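Local coordinates for protein serine acetyltransferase (Entamoeba histolytica, PDB 3Q1X) that probably transfers an acetyl group to the hydroxyl of L-serine, a step of cysteine biosynthesis, and binds L-serine in this crystal, at residues A[4-7]-A[8-12]; A[58-61]-A[62-66]; A[84-87]-A[88-92]; A[120-123]-A[124-128]; A[129-132]-A[133-136]. All coordinates share one frame; numbering follows the deposited sequence.

Interaction 1: A[4-7]-A[8-12]; sequences YIYS and IAHQL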
# COMPACT_ATOMS: atom_id res chain seq x y z
N TYR A 4 -6.35 -30.46 21.49
CA TYR A 4 -6.34 -30.44 20.02
C TYR A 4 -5.17 -29.61 19.50
O TYR A 4 -4.53 -29.99 18.52
CB TYR A 4 -7.68 -29.93 19.46
CG TYR A 4 -7.93 -30.27 18.00
CD1 TYR A 4 -7.92 -31.60 17.56
CD2 TYR A 4 -8.18 -29.27 17.06
CE1 TYR A 4 -8.14 -31.92 16.22
CE2 TYR A 4 -8.42 -29.59 15.70
CZ TYR A 4 -8.39 -30.92 15.30
OH TYR A 4 -8.62 -31.26 13.99
N ILE A 5 -4.88 -28.49 20.17
CA ILE A 5 -3.72 -27.65 19.84
C ILE A 5 -2.43 -28.45 19.97
O ILE A 5 -1.62 -28.46 19.05
CB ILE A 5 -3.63 -26.37 20.72
CG1 ILE A 5 -4.71 -25.37 20.30
CG2 ILE A 5 -2.25 -25.72 20.61
CD1 ILE A 5 -4.96 -24.25 21.30
N TYR A 6 -2.28 -29.16 21.09
CA TYR A 6 -1.10 -30.01 21.28
C TYR A 6 -0.92 -31.00 20.13
O TYR A 6 0.21 -31.20 19.64
CB TYR A 6 -1.11 -30.77 22.62
CG TYR A 6 -0.10 -31.89 22.52
CD1 TYR A 6 1.25 -31.65 22.77
CD2 TYR A 6 -0.47 -33.15 22.07
CE1 TYR A 6 2.19 -32.66 22.62
CE2 TYR A 6 0.47 -34.17 21.90
CZ TYR A 6 1.80 -33.92 22.19
OH TYR A 6 2.72 -34.92 22.03
N SER A 7 -2.01 -31.64 19.70
CA SER A 7 -1.95 -32.66 18.65
C SER A 7 -1.59 -32.06 17.30
O SER A 7 -0.82 -32.64 16.54
CB SER A 7 -3.27 -33.44 18.54
OG SER A 7 -4.26 -32.70 17.83
N ILE A 8 -2.17 -30.89 17.02
CA ILE A 8 -1.89 -30.19 15.77
C ILE A 8 -0.45 -29.66 15.76
O ILE A 8 0.24 -29.78 14.75
CB ILE A 8 -2.95 -29.07 15.47
CG1 ILE A 8 -4.35 -29.68 15.25
CG2 ILE A 8 -2.54 -28.20 14.28
CD1 ILE A 8 -4.47 -30.67 14.09
N ALA A 9 0.01 -29.09 16.87
CA ALA A 9 1.39 -28.62 16.98
C ALA A 9 2.40 -29.76 16.86
O ALA A 9 3.49 -29.58 16.31
CB ALA A 9 1.61 -27.87 18.28
N HIS A 10 2.03 -30.93 17.39
CA HIS A 10 2.86 -32.12 17.23
C HIS A 10 3.02 -32.51 15.75
O HIS A 10 4.13 -32.77 15.31
CB HIS A 10 2.31 -33.30 18.04
CG HIS A 10 3.09 -34.56 17.84
ND1 HIS A 10 4.35 -34.75 18.35
CD2 HIS A 10 2.79 -35.69 17.14
CE1 HIS A 10 4.80 -35.94 18.00
NE2 HIS A 10 3.87 -36.53 17.27
N GLN A 11 1.90 -32.54 15.01
CA GLN A 11 1.91 -32.87 13.58
C GLN A 11 2.73 -31.87 12.76
O GLN A 11 3.59 -32.27 11.98
CB GLN A 11 0.48 -33.01 13.02
CG GLN A 11 0.46 -33.24 11.50
CD GLN A 11 -0.89 -33.70 10.97
OE1 GLN A 11 -1.92 -33.61 11.65
NE2 GLN A 11 -0.89 -34.17 9.72
N LEU A 12 2.47 -30.58 12.97
CA LEU A 12 3.22 -29.50 12.33
C LEU A 12 4.72 -29.58 12.63
O LEU A 12 5.56 -29.33 11.76
CB LEU A 12 2.66 -28.14 12.74
CG LEU A 12 1.29 -27.71 12.19
CD1 LEU A 12 0.80 -26.44 12.88
CD2 LEU A 12 1.30 -27.51 10.67
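Ile8 lies over the ring of Tyr4, one turn further along the N-terminal alpha-helix 2-18. This is an i to i+4 CH-pi contact on a helix surface. The CB of Ile8 sits 3.6 Å from Tyr4 O. CG1 comes next; it takes the place beside the backbone N, chi1 -65°, which turns it back toward the preceding turn. There CG1 meets the ring face, 4.2 Å from the ring centroid of Tyr4 and 13° off the normal. CD1 ends the branch beside the phenol end, 4.1 Å from Tyr4 CZ. The ring reaches this position because Tyr4 CG is anti to the backbone N, chi1 -162°. Tyr4 also packs on Met90, Leu93 and Glu94 of helix 82-113, so its side chain lies between the two helices.

The carbonyl of Tyr4 is doubly used. It accepts the helical bond from Ile8 N and a second one from the hydroxyl of Ser7, OG to Tyr4 O 2.8 Å. Both donors approach from the same face of the carbonyl plane.

One turn is also spanned by Tyr6 and His10, whose side chains run side by side in the same direction. His10 CB lies over a face of the Tyr6 ring. The imidazole has its polar partner elsewhere, as ND1 is hydrogen-bonded to Glu58. Tyr6 OH stays 4.0 Å from His10 ND1.

Interaction 2: A[58-61]-A[62-66]; sequences ESHI and ASELT
Ile61, Ala62 and His60 carry most of this contact, which forms the first turns of the alpha-helix 59-79. Glu58 is the N-cap residue. Its carbonyl takes the first helical bond, from Ala62 N to Glu58 O at 2.8 Å, with a nearly straight N-H...O angle of 170°. Ala62 CB is 3.4 Å from Glu58 O. This methyl also packs on Ala9 of helix 2-18, and the two small side chains probably allow the close approach of the helices.

Ile61 gives its carbonyl to Leu65 N. The CB of Leu65 then rests 3.3 Å from Ile61 O. Leu65 itself packs on Ile44, Leu93 and Leu96, so this side of the helix faces the helical core.

His60 lies side by side with Glu64, and both point the same way. Glu64 is bent at chi2 (-66°), which folds its carboxylate back along the helix toward the ring. The ring and carboxylate planes are 11° apart. Glu64 OE2 approaches His60 CE1 to 3.2 Å and is 3.6 Å from His60 ND1. The other carboxylate oxygen, OE1, is in a salt bridge with Lys40 of helix 36-45. Lys40 probably offsets part of the charge on Glu64, while the carboxylate beside the imidazole could favour a positive charge on His60.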
# COMPACT_ATOMS: atom_id res chain seq x y z
N GLU A 58 8.74 -27.83 19.33
CA GLU A 58 7.36 -28.38 19.44
C GLU A 58 6.58 -27.64 20.52
O GLU A 58 5.48 -27.14 20.25
CB GLU A 58 7.25 -29.91 19.66
CG GLU A 58 5.78 -30.35 19.93
CD GLU A 58 5.51 -31.85 19.86
OE1 GLU A 58 6.24 -32.58 19.16
OE2 GLU A 58 4.54 -32.30 20.50
N SER A 59 7.13 -27.58 21.73
CA SER A 59 6.53 -26.81 22.81
C SER A 59 6.40 -25.34 22.42
O SER A 59 5.40 -24.70 22.73
CB SER A 59 7.33 -26.93 24.11
OG SER A 59 6.77 -26.10 25.12
N HIS A 60 7.40 -24.81 21.72
CA HIS A 60 7.34 -23.42 21.29
C HIS A 60 6.36 -23.21 20.12
O HIS A 60 5.68 -22.18 20.08
CB HIS A 60 8.73 -22.86 20.96
CG HIS A 60 8.91 -21.43 21.37
ND1 HIS A 60 7.91 -20.48 21.28
CD2 HIS A 60 9.99 -20.77 21.86
CE1 HIS A 60 8.36 -19.32 21.71
NE2 HIS A 60 9.62 -19.46 22.06
N ILE A 61 6.28 -24.17 19.20
CA ILE A 61 5.26 -24.15 18.14
C ILE A 61 3.86 -24.16 18.76
O ILE A 61 3.00 -23.36 18.37
CB ILE A 61 5.43 -25.30 17.10
CG1 ILE A 61 6.71 -25.11 16.28
CG2 ILE A 61 4.21 -25.36 16.17
CD1 ILE A 61 6.96 -26.19 15.23
N ALA A 62 3.65 -25.06 19.72
CA ALA A 62 2.40 -25.13 20.48
C ALA A 62 2.08 -23.81 21.19
O ALA A 62 0.94 -23.36 21.15
CB ALA A 62 2.44 -26.28 21.50
N SER A 63 3.09 -23.22 21.82
CA SER A 63 2.98 -21.92 22.48
C SER A 63 2.48 -20.82 21.53
O SER A 63 1.53 -20.11 21.85
CB SER A 63 4.32 -21.52 23.11
OG SER A 63 4.21 -20.34 23.88
N GLU A 64 3.12 -20.70 20.37
CA GLU A 64 2.69 -19.71 19.37
C GLU A 64 1.31 -20.02 18.80
O GLU A 64 0.50 -19.11 18.59
CB GLU A 64 3.72 -19.60 18.23
CG GLU A 64 5.14 -19.24 18.68
CD GLU A 64 5.29 -17.84 19.28
OE1 GLU A 64 4.38 -16.99 19.14
OE2 GLU A 64 6.34 -17.60 19.90
N LEU A 65 1.04 -21.30 18.59
CA LEU A 65 -0.26 -21.72 18.06
C LEU A 65 -1.38 -21.35 19.03
O LEU A 65 -2.46 -20.91 18.60
CB LEU A 65 -0.26 -23.22 17.74
CG LEU A 65 -1.51 -23.78 17.07
CD1 LEU A 65 -1.88 -22.98 15.83
CD2 LEU A 65 -1.33 -25.25 16.73
N THR A 66 -1.12 -21.51 20.33
CA THR A 66 -2.05 -21.12 21.40
C THR A 66 -2.32 -19.62 21.38
O THR A 66 -3.48 -19.19 21.49
CB THR A 66 -1.51 -21.56 22.79
OG1 THR A 66 -1.33 -22.98 22.79
CG2 THR A 66 -2.48 -21.18 23.92

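Interaction 3: A[84-87]-A[88-92]; sequences FAHQ and CVMAI
A Cys sulfur-aromatic contact marks this turn of the long alpha-helix 82-113. The sulfur of Cys88 sits over one face of the Phe84 ring, four residues earlier. SG is 3.7 Å from the Phe84 ring centroid and 17° off the normal. It is displaced toward the rim, and its nearest ring atoms include Phe84 CE2 at 3.6 Å. Cys88 SG is anti to its own carbonyl carbon (chi1 -73°), which directs it back to the previous turn and the ring. Phe84 also packs on Glu147, and Cys88 on Cys145 and Leu142, so the pair adjoins the end of helix 128-144.

A second i to i+4 pair lies on another side of the helix. Met90 CG lies over a face of the His86 ring, 3.9 Å from the His86 ring centroid. Bends at chi2 and chi3 carry the Met90 sulfur to an oblique position, with SD 4.7 Å from that same His86 centroid. Helical bonds run beneath both pairs, including Cys88 N to Phe84 O at 3.0 Å.

The two contacts differ in chemistry. Cys88 presents its sulfur to the ring face, while Met90 presents mainly its CG methylene, with SD farther off. In both, the attraction is probably mainly dispersion.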
# COMPACT_ATOMS: atom_id res chain seq x y z
N PHE A 84 -19.81 -20.18 18.14
CA PHE A 84 -19.42 -20.07 16.73
C PHE A 84 -17.91 -19.93 16.59
O PHE A 84 -17.31 -20.56 15.72
CB PHE A 84 -20.12 -18.89 16.05
CG PHE A 84 -19.95 -18.87 14.55
CD1 PHE A 84 -20.50 -19.88 13.76
CD2 PHE A 84 -19.24 -17.85 13.93
CE1 PHE A 84 -20.36 -19.86 12.37
CE2 PHE A 84 -19.09 -17.82 12.53
CZ PHE A 84 -19.64 -18.83 11.76
N ALA A 85 -17.31 -19.10 17.45
CA ALA A 85 -15.85 -18.93 17.51
C ALA A 85 -15.09 -20.24 17.76
O ALA A 85 -14.13 -20.55 17.05
CB ALA A 85 -15.48 -17.89 18.56
N HIS A 86 -15.53 -21.00 18.76
CA HIS A 86 -14.92 -22.29 19.09
C HIS A 86 -14.91 -23.23 17.88
O HIS A 86 -13.87 -23.82 17.57
CB HIS A 86 -15.65 -22.95 20.27
CG HIS A 86 -15.23 -24.36 20.52
ND1 HIS A 86 -14.15 -24.69 21.31
CD2 HIS A 86 -15.73 -25.54 20.06
CE1 HIS A 86 -14.01 -26.01 21.34
NE2 HIS A 86 -14.95 -26.54 20.58
N GLN A 87 -16.05 -23.35 17.21
CA GLN A 87 -16.19 -24.21 16.03
C GLN A 87 -15.31 -23.77 14.85
O GLN A 87 -14.71 -24.60 14.16
CB GLN A 87 -17.64 -24.25 15.58
CG GLN A 87 -18.58 -24.83 16.63
CD GLN A 87 -20.04 -24.54 16.34
OE1 GLN A 87 -20.37 -23.62 15.58
NE2 GLN A 87 -20.92 -25.30 16.97
N CYS A 88 -15.24 -22.46 14.64
CA CYS A 88 -14.44 -21.91 13.55
C CYS A 88 -12.96 -22.12 13.78
O CYS A 88 -12.23 -22.42 12.84
CB CYS A 88 -14.74 -20.43 13.36
SG CYS A 88 -16.35 -20.15 12.62
N VAL A 89 -12.52 -21.96 15.03
CA VAL A 89 -11.11 -22.09 15.37
C VAL A 89 -10.68 -23.55 15.40
O VAL A 89 -9.53 -23.88 15.07
CB VAL A 89 -10.76 -21.38 16.69
CG1 VAL A 89 -9.35 -21.70 17.13
CG2 VAL A 89 -10.91 -19.87 16.52
N MET A 90 -11.59 -24.43 15.79
CA MET A 90 -11.35 -25.87 15.68
C MET A 90 -11.16 -26.26 14.21
O MET A 90 -10.29 -27.07 13.90
CB MET A 90 -12.46 -26.69 16.34
CG MET A 90 -12.45 -26.63 17.88
SD MET A 90 -10.98 -27.28 18.71
CE MET A 90 -11.41 -29.01 18.86
N ALA A 91 -11.95 -25.65 13.32
CA ALA A 91 -11.82 -25.83 11.87
C ALA A 91 -10.49 -25.33 11.30
O ALA A 91 -9.89 -25.98 10.44
CB ALA A 91 -12.96 -25.19 11.15
N ILE A 92 -10.04 -24.16 11.75
CA ILE A 92 -8.70 -23.68 11.39
C ILE A 92 -7.63 -24.68 11.83
O ILE A 92 -6.81 -25.14 11.01
CB ILE A 92 -8.38 -22.29 12.00
CG1 ILE A 92 -9.28 -21.20 11.41
CG2 ILE A 92 -6.93 -21.91 11.75
CD1 ILE A 92 -9.37 -19.94 12.25

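Interaction 4: A[120-123]-A[124-128]; sequences LSLI and IRCYP
Ile123 packs against the ring of Tyr127 where the short alpha-helix 120-126 gives way to helix 128-144. Four i to i+4 backbone bonds run through the turn. The first, Ile124 N to Leu120 O, is 2.9 Å long and almost straight at 177°. The last, Tyr127 N to Ile123 O, is 3.1 Å. Tyr127 is then the N-cap residue of the next helix.

The main apolar contact is a CH-pi one. Ile123 CG1 stands 4.0 Å from the Tyr127 ring centroid, over its centre and 2° off the normal. Its other branch, CG2, touches Tyr127 CB at 3.7 Å. With chi1 at -52°, CG1 of Ile123 is beside the backbone N and CG2 anti to it; the first branch faces the ring and the second faces CB. Leu122 CD1 packs on Cys126 SG at 3.8 Å.

The polar ends reach elsewhere. Tyr127 OH is hydrogen-bonded to Asp114. The Arg125 guanidinium binds the carbonyls of Pro30 and Phe49, and it forms a salt bridge to Glu153 of the second subunit. Its NE also bonds to Tyr79 OH of that subunit.

Arg125 is buried, and two carbonyl oxygens, a carboxylate and a tyrosine hydroxyl bind it. Its charge is probably offset by the Glu153 carboxylate of the second subunit, which ties the helix to the subunit interface.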
# COMPACT_ATOMS: atom_id res chain seq x y z
N LEU A 120 14.37 -19.97 -1.35
CA LEU A 120 13.08 -19.92 -0.65
C LEU A 120 13.12 -19.02 0.58
O LEU A 120 12.13 -18.36 0.88
CB LEU A 120 12.59 -21.33 -0.26
CG LEU A 120 12.30 -22.31 -1.40
CD1 LEU A 120 11.48 -23.49 -0.92
CD2 LEU A 120 11.56 -21.64 -2.54
N SER A 121 14.27 -18.98 1.25
CA SER A 121 14.42 -18.17 2.46
C SER A 121 14.00 -16.71 2.28
O SER A 121 13.40 -16.16 3.19
CB SER A 121 15.84 -18.26 3.06
OG SER A 121 16.80 -17.56 2.31
N LEU A 122 14.29 -16.09 1.13
CA LEU A 122 13.93 -14.68 0.91
C LEU A 122 12.44 -14.49 0.63
O LEU A 122 11.84 -13.47 1.02
CB LEU A 122 14.75 -14.06 -0.24
CG LEU A 122 14.66 -12.53 -0.27
CD1 LEU A 122 15.24 -11.93 1.02
CD2 LEU A 122 15.36 -11.99 -1.49
N ILE A 123 11.85 -15.48 -0.04
CA ILE A 123 10.42 -15.49 -0.30
C ILE A 123 9.64 -15.60 1.00
O ILE A 123 8.71 -14.82 1.25
CB ILE A 123 10.05 -16.64 -1.28
CG1 ILE A 123 10.93 -16.56 -2.54
CG2 ILE A 123 8.57 -16.57 -1.65
CD1 ILE A 123 10.67 -17.65 -3.58
N ILE A 124 10.07 -16.54 1.83
CA ILE A 124 9.53 -16.74 3.17
C ILE A 124 9.65 -15.48 4.02
O ILE A 124 8.69 -15.08 4.66
CB ILE A 124 10.23 -17.93 3.87
CG1 ILE A 124 9.90 -19.22 3.10
CG2 ILE A 124 9.85 -17.97 5.36
CD1 ILE A 124 10.64 -20.46 3.56
N ARG A 125 10.82 -14.86 3.99
CA ARG A 125 11.09 -13.72 4.85
C ARG A 125 10.32 -12.46 4.46
O ARG A 125 9.88 -11.73 5.33
CB ARG A 125 12.59 -13.42 4.89
CG ARG A 125 13.40 -14.40 5.71
CD ARG A 125 13.27 -14.12 7.19
NE ARG A 125 13.72 -12.77 7.52
CZ ARG A 125 13.57 -12.19 8.70
NH1 ARG A 125 12.95 -12.82 9.70
NH2 ARG A 125 14.03 -10.95 8.88
N CYS A 126 10.16 -12.20 3.17
CA CYS A 126 9.71 -10.86 2.77
C CYS A 126 8.92 -10.72 1.47
O CYS A 126 8.58 -9.60 1.12
CB CYS A 126 10.90 -9.90 2.72
SG CYS A 126 11.90 -10.10 1.25
N TYR A 127 8.63 -11.81 0.76
CA TYR A 127 7.85 -11.66 -0.48
C TYR A 127 6.38 -11.37 -0.14
O TYR A 127 5.74 -12.16 0.56
CB TYR A 127 7.96 -12.90 -1.37
CG TYR A 127 9.07 -12.84 -2.40
CD1 TYR A 127 8.82 -13.20 -3.73
CD2 TYR A 127 10.37 -12.42 -2.07
CE1 TYR A 127 9.82 -13.15 -4.69
CE2 TYR A 127 11.39 -12.37 -3.02
CZ TYR A 127 11.10 -12.73 -4.34
OH TYR A 127 12.09 -12.69 -5.30
N PRO A 128 5.84 -10.23 -0.62
CA PRO A 128 4.52 -9.80 -0.16
C PRO A 128 3.37 -10.70 -0.63
O PRO A 128 2.42 -10.93 0.13
CB PRO A 128 4.38 -8.38 -0.74
CG PRO A 128 5.30 -8.36 -1.92
CD PRO A 128 6.43 -9.29 -1.59

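Interaction 5: A[129-132]-A[133-136]; sequences GFQA and VIVY
Phe130 has CG anti to the backbone N (chi1 -171°), which lays its ring along the next turn. Ile134 has chi1 near -71°, and this directs CG1 back at that ring. Ile134 CG1 therefore comes over one face, 4.1 Å from the Phe130 ring centroid and 22° off the normal, in a CH-pi contact. CD1 carries on outward and touches Phe130 CE2 at 3.5 Å.

Val133 meets the ring from another direction, and the two side chains cross at about a right angle. Val133 CG2 touches Phe130 CD1 at 3.6 Å and also comes 3.1 Å from Phe130 O. Tyr136 N to Ala132 O, at 2.8 Å, is a short helical bond, whereas Val135 N to Gln131 O, at 3.4 Å, is weak.

Gln131 points its amide to other parts of the fold. Its OE1 bonds to Arg42, and its NE2 bonds to the carbonyls of Ile124 and Tyr127. The ring of Phe130 packs on Leu103 and Leu107. Helix 128-144 thus packs on helices 36-45, 82-113 and 150-162 of the helical domain. It reaches the left-handed beta-helix through Tyr136 OH, bonded to Ala170 O, and through Val133, which packs on Phe176.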
# COMPACT_ATOMS: atom_id res chain seq x y z
N GLY A 129 3.44 -11.20 -1.87
CA GLY A 129 2.50 -12.21 -2.35
C GLY A 129 2.42 -13.40 -1.40
O GLY A 129 1.34 -13.93 -1.15
N PHE A 130 3.57 -13.81 -0.86
CA PHE A 130 3.61 -14.96 0.05
C PHE A 130 3.06 -14.64 1.45
O PHE A 130 2.34 -15.46 2.02
CB PHE A 130 5.00 -15.60 0.11
CG PHE A 130 5.00 -16.90 0.86
CD1 PHE A 130 4.34 -18.01 0.34
CD2 PHE A 130 5.61 -17.00 2.11
CE1 PHE A 130 4.31 -19.22 1.04
CE2 PHE A 130 5.59 -18.20 2.81
CZ PHE A 130 4.94 -19.31 2.28
N GLN A 131 3.36 -13.45 1.96
CA GLN A 131 2.79 -13.02 3.24
C GLN A 131 1.26 -13.01 3.17
O GLN A 131 0.58 -13.47 4.08
CB GLN A 131 3.31 -11.64 3.65
CG GLN A 131 4.83 -11.48 3.53
CD GLN A 131 5.60 -12.57 4.25
OE1 GLN A 131 5.34 -12.85 5.43
NE2 GLN A 131 6.55 -13.20 3.56
N ALA A 132 0.75 -12.52 2.05
CA ALA A 132 -0.68 -12.42 1.81
C ALA A 132 -1.32 -13.81 1.78
O ALA A 132 -2.34 -14.05 2.42
CB ALA A 132 -0.94 -11.71 0.50
N VAL A 133 -0.71 -14.73 1.04
CA VAL A 133 -1.27 -16.07 0.89
C VAL A 133 -1.29 -16.87 2.19
O VAL A 133 -2.24 -17.61 2.42
CB VAL A 133 -0.63 -16.88 -0.29
CG1 VAL A 133 -0.90 -16.19 -1.62
CG2 VAL A 133 0.83 -17.11 -0.09
N ILE A 134 -0.27 -16.68 3.04
CA ILE A 134 -0.22 -17.26 4.38
C ILE A 134 -1.48 -16.92 5.18
O ILE A 134 -2.12 -17.79 5.77
CB ILE A 134 1.00 -16.78 5.19
CG1 ILE A 134 2.31 -17.36 4.65
CG2 ILE A 134 0.87 -17.13 6.66
CD1 ILE A 134 3.56 -16.80 5.34
N VAL A 135 -1.80 -15.63 5.21
CA VAL A 135 -2.95 -15.16 5.96
C VAL A 135 -4.23 -15.55 5.23
O VAL A 135 -5.17 -16.04 5.85
CB VAL A 135 -2.84 -13.65 6.26
CG1 VAL A 135 -4.06 -13.17 7.00
CG2 VAL A 135 -1.55 -13.34 7.05
N TYR A 136 -4.26 -15.39 3.90
CA TYR A 136 -5.43 -15.79 3.12
C TYR A 136 -5.88 -17.24 3.39
O TYR A 136 -7.08 -17.53 3.51
CB TYR A 136 -5.24 -15.61 1.61
CG TYR A 136 -6.15 -16.55 0.84
CD1 TYR A 136 -7.51 -16.26 0.67
CD2 TYR A 136 -5.67 -17.77 0.35
CE1 TYR A 136 -8.36 -17.16 0.01
CE2 TYR A 136 -6.51 -18.67 -0.30
CZ TYR A 136 -7.85 -18.36 -0.47
OH TYR A 136 -8.68 -19.26 -1.11

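In the fold
All five contacts belong to the helical part of the chain. Interactions 1 and 2 lie side by side, with centres 9 Å apart; between them Ile5 CG2 packs 3.6 Å from Thr66 OG1. Interaction 3 touches interaction 1, where Tyr4 CE2 is 3.6 Å from Met90 O, although their centres are 15 Å apart. Interactions 4 and 5 follow each other in the chain, with centres 11 Å apart, and Ile123 O lies 3.9 Å from Phe130 CD2. Interactions 3 and 4 lie 29 Å apart between centres, on opposite sides of the chain's centre. The side chain of Tyr127 in interaction 4 is about 6 Å from a bound serine, and Gly129 in interaction 5 about 11 Å.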